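Local coordinates for protein CalS13 (Micromonospora echinospora, PDB 4ZAS) that probably transfers an amino group to a dTDP-linked keto sugar with pyridoxal 5'-phosphate as cofactor, at residues L292-D303 against R317-Y328. Numbering follows the deposited sequence.
Sequences LRRHRENAAFYD and RADDREPAFWMY
The methyl of Ala299 sits over the centre of one face of the Phe325 ring, a CH-pi contact with Ala299 CB 3.4 Å from the ring centroid. On the edge of that ring lies CG of Arg296. Tyr328 turns a face to Tyr302, which covers it with CB and points its ring edge at it. This T-shaped pair has planes at 72°. Tyr302 OH is hydrogen-bonded to Pro383 O. Leu292 CD2 lies over one face of the Arg296 guanidinium and Glu322 CG over the other. Phe325 CE1 lies over a face of the Arg317 guanidinium.

In the guanidinium plane, Arg296 NE gives a nearly straight hydrogen bond to Pro323 O (2.7 Å). With CG anti to its carbonyl carbon (chi1 -88°), His295 donates a straight hydrogen bond from ND1 to Phe325 O (2.8 Å).

Arg317 grips Asp303 side-on in a salt bridge, Arg317 NH2 to Asp303 OD1 at 2.9 Å. Tyr328 OH takes the anti lone pair of Asp303 OD1 (2.6 Å). With an alanine here, the Arg317 charge would probably lose its mate and the Tyr328 hydroxyl this acceptor.

Helix 275-305 thus probably holds the loop entering strand 328-332 of this aminotransferase-family protein, with Trp326 beside the bound sugar nucleotide.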
# COMPACT_ATOMS: atom_id res chain seq x y z
N LEU A 292 27.02 -1.95 -3.67
CA LEU A 292 27.10 -3.16 -2.86
C LEU A 292 28.55 -3.56 -2.61
O LEU A 292 28.90 -4.01 -1.51
CB LEU A 292 26.35 -4.30 -3.54
CG LEU A 292 26.42 -5.62 -2.77
CD1 LEU A 292 25.71 -5.50 -1.40
CD2 LEU A 292 25.87 -6.77 -3.63
N ARG A 293 29.40 -3.42 -3.63
CA ARG A 293 30.81 -3.76 -3.51
C ARG A 293 31.46 -2.90 -2.42
O ARG A 293 32.30 -3.38 -1.66
CB ARG A 293 31.54 -3.57 -4.84
CG ARG A 293 32.94 -4.13 -4.88
CD ARG A 293 33.78 -3.50 -5.99
NE ARG A 293 33.93 -2.06 -5.78
CZ ARG A 293 34.82 -1.53 -4.94
NH1 ARG A 293 35.63 -2.32 -4.24
NH2 ARG A 293 34.89 -0.21 -4.79
N ARG A 294 31.06 -1.63 -2.34
CA ARG A 294 31.62 -0.74 -1.33
C ARG A 294 31.14 -1.12 0.08
O ARG A 294 31.93 -1.08 1.03
CB ARG A 294 31.27 0.72 -1.64
CG ARG A 294 32.12 1.35 -2.74
CD ARG A 294 31.95 2.87 -2.74
NE ARG A 294 31.45 3.37 -4.02
CZ ARG A 294 30.76 4.50 -4.16
NH1 ARG A 294 30.49 5.25 -3.10
NH2 ARG A 294 30.33 4.87 -5.36
N HIS A 295 29.86 -1.50 0.23
CA HIS A 295 29.35 -2.00 1.51
C HIS A 295 30.25 -3.16 2.00
O HIS A 295 30.71 -3.18 3.15
CB HIS A 295 27.90 -2.49 1.38
CG HIS A 295 26.84 -1.44 1.60
ND1 HIS A 295 26.00 -1.45 2.70
CD2 HIS A 295 26.45 -0.39 0.84
CE1 HIS A 295 25.15 -0.44 2.62
NE2 HIS A 295 25.40 0.22 1.50
N ARG A 296 30.51 -4.14 1.13
CA ARG A 296 31.25 -5.33 1.53
C ARG A 296 32.69 -5.03 1.84
O ARG A 296 33.27 -5.64 2.75
CB ARG A 296 31.16 -6.41 0.45
CG ARG A 296 29.82 -7.10 0.43
CD ARG A 296 29.66 -7.99 -0.77
NE ARG A 296 28.46 -8.81 -0.62
CZ ARG A 296 27.81 -9.37 -1.64
NH1 ARG A 296 28.22 -9.18 -2.89
NH2 ARG A 296 26.74 -10.10 -1.40
N GLU A 297 33.28 -4.12 1.07
CA GLU A 297 34.67 -3.74 1.27
C GLU A 297 34.84 -3.06 2.62
O GLU A 297 35.80 -3.32 3.35
CB GLU A 297 35.14 -2.84 0.13
CG GLU A 297 36.39 -2.07 0.43
CD GLU A 297 36.82 -1.20 -0.72
OE1 GLU A 297 35.99 -0.96 -1.63
OE2 GLU A 297 37.98 -0.75 -0.72
N ASN A 298 33.89 -2.19 2.97
CA ASN A 298 33.90 -1.52 4.26
C ASN A 298 33.69 -2.54 5.38
O ASN A 298 34.33 -2.45 6.43
CB ASN A 298 32.83 -0.42 4.33
CG ASN A 298 33.08 0.71 3.34
OD1 ASN A 298 34.21 0.92 2.90
ND2 ASN A 298 32.03 1.46 3.00
N ALA A 299 32.80 -3.52 5.17
CA ALA A 299 32.56 -4.55 6.19
C ALA A 299 33.78 -5.43 6.47
O ALA A 299 34.09 -5.74 7.63
CB ALA A 299 31.39 -5.42 5.79
N ALA A 300 34.49 -5.83 5.41
CA ALA A 300 35.70 -6.64 5.55
C ALA A 300 36.76 -5.86 6.31
O ALA A 300 37.53 -6.44 7.09
CB ALA A 300 36.23 -7.06 4.19
N PHE A 301 36.79 -4.55 6.08
CA PHE A 301 37.70 -3.66 6.78
C PHE A 301 37.43 -3.69 8.29
O PHE A 301 38.35 -3.87 9.09
CB PHE A 301 37.57 -2.24 6.23
CG PHE A 301 38.47 -1.26 6.89
CD1 PHE A 301 39.80 -1.19 6.53
CD2 PHE A 301 38.00 -0.41 7.87
CE1 PHE A 301 40.65 -0.30 7.14
CE2 PHE A 301 38.85 0.50 8.48
CZ PHE A 301 40.16 0.56 8.11
N TYR A 302 36.17 -3.54 8.67
CA TYR A 302 35.75 -3.60 10.07
C TYR A 302 36.07 -4.97 10.69
O TYR A 302 36.63 -5.03 11.79
CB TYR A 302 34.25 -3.31 10.21
CG TYR A 302 33.81 -1.86 10.01
CD1 TYR A 302 34.71 -0.81 10.19
CD2 TYR A 302 32.52 -1.55 9.62
CE1 TYR A 302 34.32 0.51 10.00
CE2 TYR A 302 32.11 -0.24 9.43
CZ TYR A 302 33.02 0.79 9.62
OH TYR A 302 32.63 2.10 9.43
N ASP A 303 35.74 -6.05 9.98
CA ASP A 303 35.95 -7.40 10.48
C ASP A 303 37.39 -7.59 10.94
O ASP A 303 37.66 -8.19 11.98
CB ASP A 303 35.62 -8.44 9.40
CG ASP A 303 34.13 -8.56 9.12
OD1 ASP A 303 33.31 -8.15 9.96
OD2 ASP A 303 33.77 -9.10 8.05
N ARG A 317 30.48 -15.30 10.95
CA ARG A 317 30.73 -15.19 9.51
C ARG A 317 31.01 -16.56 8.90
O ARG A 317 32.03 -17.16 9.16
CB ARG A 317 31.93 -14.27 9.20
CG ARG A 317 31.84 -12.85 9.71
CD ARG A 317 31.12 -11.95 8.74
NE ARG A 317 31.20 -10.56 9.17
CZ ARG A 317 30.40 -10.01 10.08
NH1 ARG A 317 29.48 -10.73 10.69
NH2 ARG A 317 30.55 -8.73 10.40
N ALA A 318 30.12 -17.01 8.04
CA ALA A 318 30.30 -18.29 7.39
C ALA A 318 30.88 -18.12 5.99
O ALA A 318 30.56 -17.16 5.29
CB ALA A 318 28.98 -19.03 7.33
N ASP A 319 31.67 -19.09 5.56
CA ASP A 319 32.36 -19.06 4.27
C ASP A 319 31.40 -19.29 3.12
O ASP A 319 31.68 -18.92 1.98
CB ASP A 319 33.42 -20.16 4.22
CG ASP A 319 34.55 -19.92 5.18
OD1 ASP A 319 34.88 -18.75 5.45
OD2 ASP A 319 35.11 -20.92 5.68
N ASP A 320 30.26 -19.91 3.43
CA ASP A 320 29.39 -20.42 2.38
C ASP A 320 28.29 -19.42 2.05
O ASP A 320 27.25 -19.80 1.52
CB ASP A 320 28.80 -21.76 2.81
CG ASP A 320 27.81 -21.63 3.98
OD1 ASP A 320 27.73 -20.55 4.62
OD2 ASP A 320 27.12 -22.63 4.25
N ARG A 321 28.51 -18.16 2.39
CA ARG A 321 27.54 -17.12 2.05
C ARG A 321 28.24 -15.79 1.99
O ARG A 321 29.29 -15.60 2.58
CB ARG A 321 26.39 -17.06 3.07
CG ARG A 321 26.75 -16.47 4.41
CD ARG A 321 25.79 -16.96 5.47
NE ARG A 321 25.98 -18.39 5.66
CZ ARG A 321 25.35 -19.12 6.58
NH1 ARG A 321 24.49 -18.53 7.38
NH2 ARG A 321 25.60 -20.43 6.70
N GLU A 322 27.66 -14.86 1.24
CA GLU A 322 28.23 -13.54 1.04
C GLU A 322 27.24 -12.46 1.44
O GLU A 322 26.37 -12.08 0.66
CB GLU A 322 28.63 -13.37 -0.42
CG GLU A 322 30.00 -12.80 -0.62
CD GLU A 322 30.38 -12.79 -2.08
OE1 GLU A 322 29.62 -13.37 -2.89
OE2 GLU A 322 31.41 -12.18 -2.41
N PRO A 323 27.36 -11.98 2.68
CA PRO A 323 26.44 -11.00 3.28
C PRO A 323 26.43 -9.67 2.55
O PRO A 323 27.39 -9.33 1.85
CB PRO A 323 26.98 -10.83 4.70
CG PRO A 323 27.73 -12.07 4.96
CD PRO A 323 28.33 -12.48 3.66
N ALA A 324 25.33 -8.92 2.71
CA ALA A 324 25.16 -7.64 2.03
C ALA A 324 25.58 -6.48 2.90
O ALA A 324 25.81 -5.38 2.39
CB ALA A 324 23.70 -7.45 1.59
N PHE A 325 25.63 -6.70 4.21
CA PHE A 325 26.07 -5.68 5.16
C PHE A 325 25.40 -4.32 4.94
O PHE A 325 26.08 -3.33 4.72
CB PHE A 325 27.59 -5.52 5.10
CG PHE A 325 28.34 -6.72 5.62
CD1 PHE A 325 28.43 -6.96 6.98
CD2 PHE A 325 28.97 -7.60 4.75
CE1 PHE A 325 29.12 -8.05 7.46
CE2 PHE A 325 29.66 -8.69 5.22
CZ PHE A 325 29.73 -8.91 6.58
N TRP A 326 24.07 -4.29 5.01
CA TRP A 326 23.31 -3.05 4.86
C TRP A 326 23.71 -2.05 5.94
O TRP A 326 23.77 -0.84 5.71
CB TRP A 326 21.81 -3.33 4.93
CG TRP A 326 20.98 -2.13 4.64
CD1 TRP A 326 21.08 -1.31 3.55
CD2 TRP A 326 19.91 -1.61 5.44
NE1 TRP A 326 20.13 -0.32 3.62
CE2 TRP A 326 19.40 -0.48 4.77
CE3 TRP A 326 19.33 -2.00 6.64
CZ2 TRP A 326 18.35 0.27 5.28
CZ3 TRP A 326 18.27 -1.24 7.14
CH2 TRP A 326 17.80 -0.13 6.46
N MET A 327 23.89 -2.59 7.15
CA MET A 327 24.51 -1.90 8.26
C MET A 327 25.51 -2.87 8.86
O MET A 327 25.47 -4.04 8.55
CB MET A 327 23.46 -1.45 9.28
CG MET A 327 22.54 -0.37 8.76
SD MET A 327 21.24 0.13 9.90
CE MET A 327 20.29 -1.36 9.97
N TYR A 328 26.42 -2.40 9.70
CA TYR A 328 27.38 -3.30 10.34
C TYR A 328 27.00 -3.49 11.82
O TYR A 328 26.90 -2.51 12.57
CB TYR A 328 28.80 -2.76 10.22
CG TYR A 328 29.86 -3.74 10.65
CD1 TYR A 328 30.25 -3.84 11.97
CD2 TYR A 328 30.45 -4.60 9.73
CE1 TYR A 328 31.20 -4.75 12.37
CE2 TYR A 328 31.40 -5.51 10.12
CZ TYR A 328 31.77 -5.59 11.44
OH TYR A 328 32.74 -6.50 11.82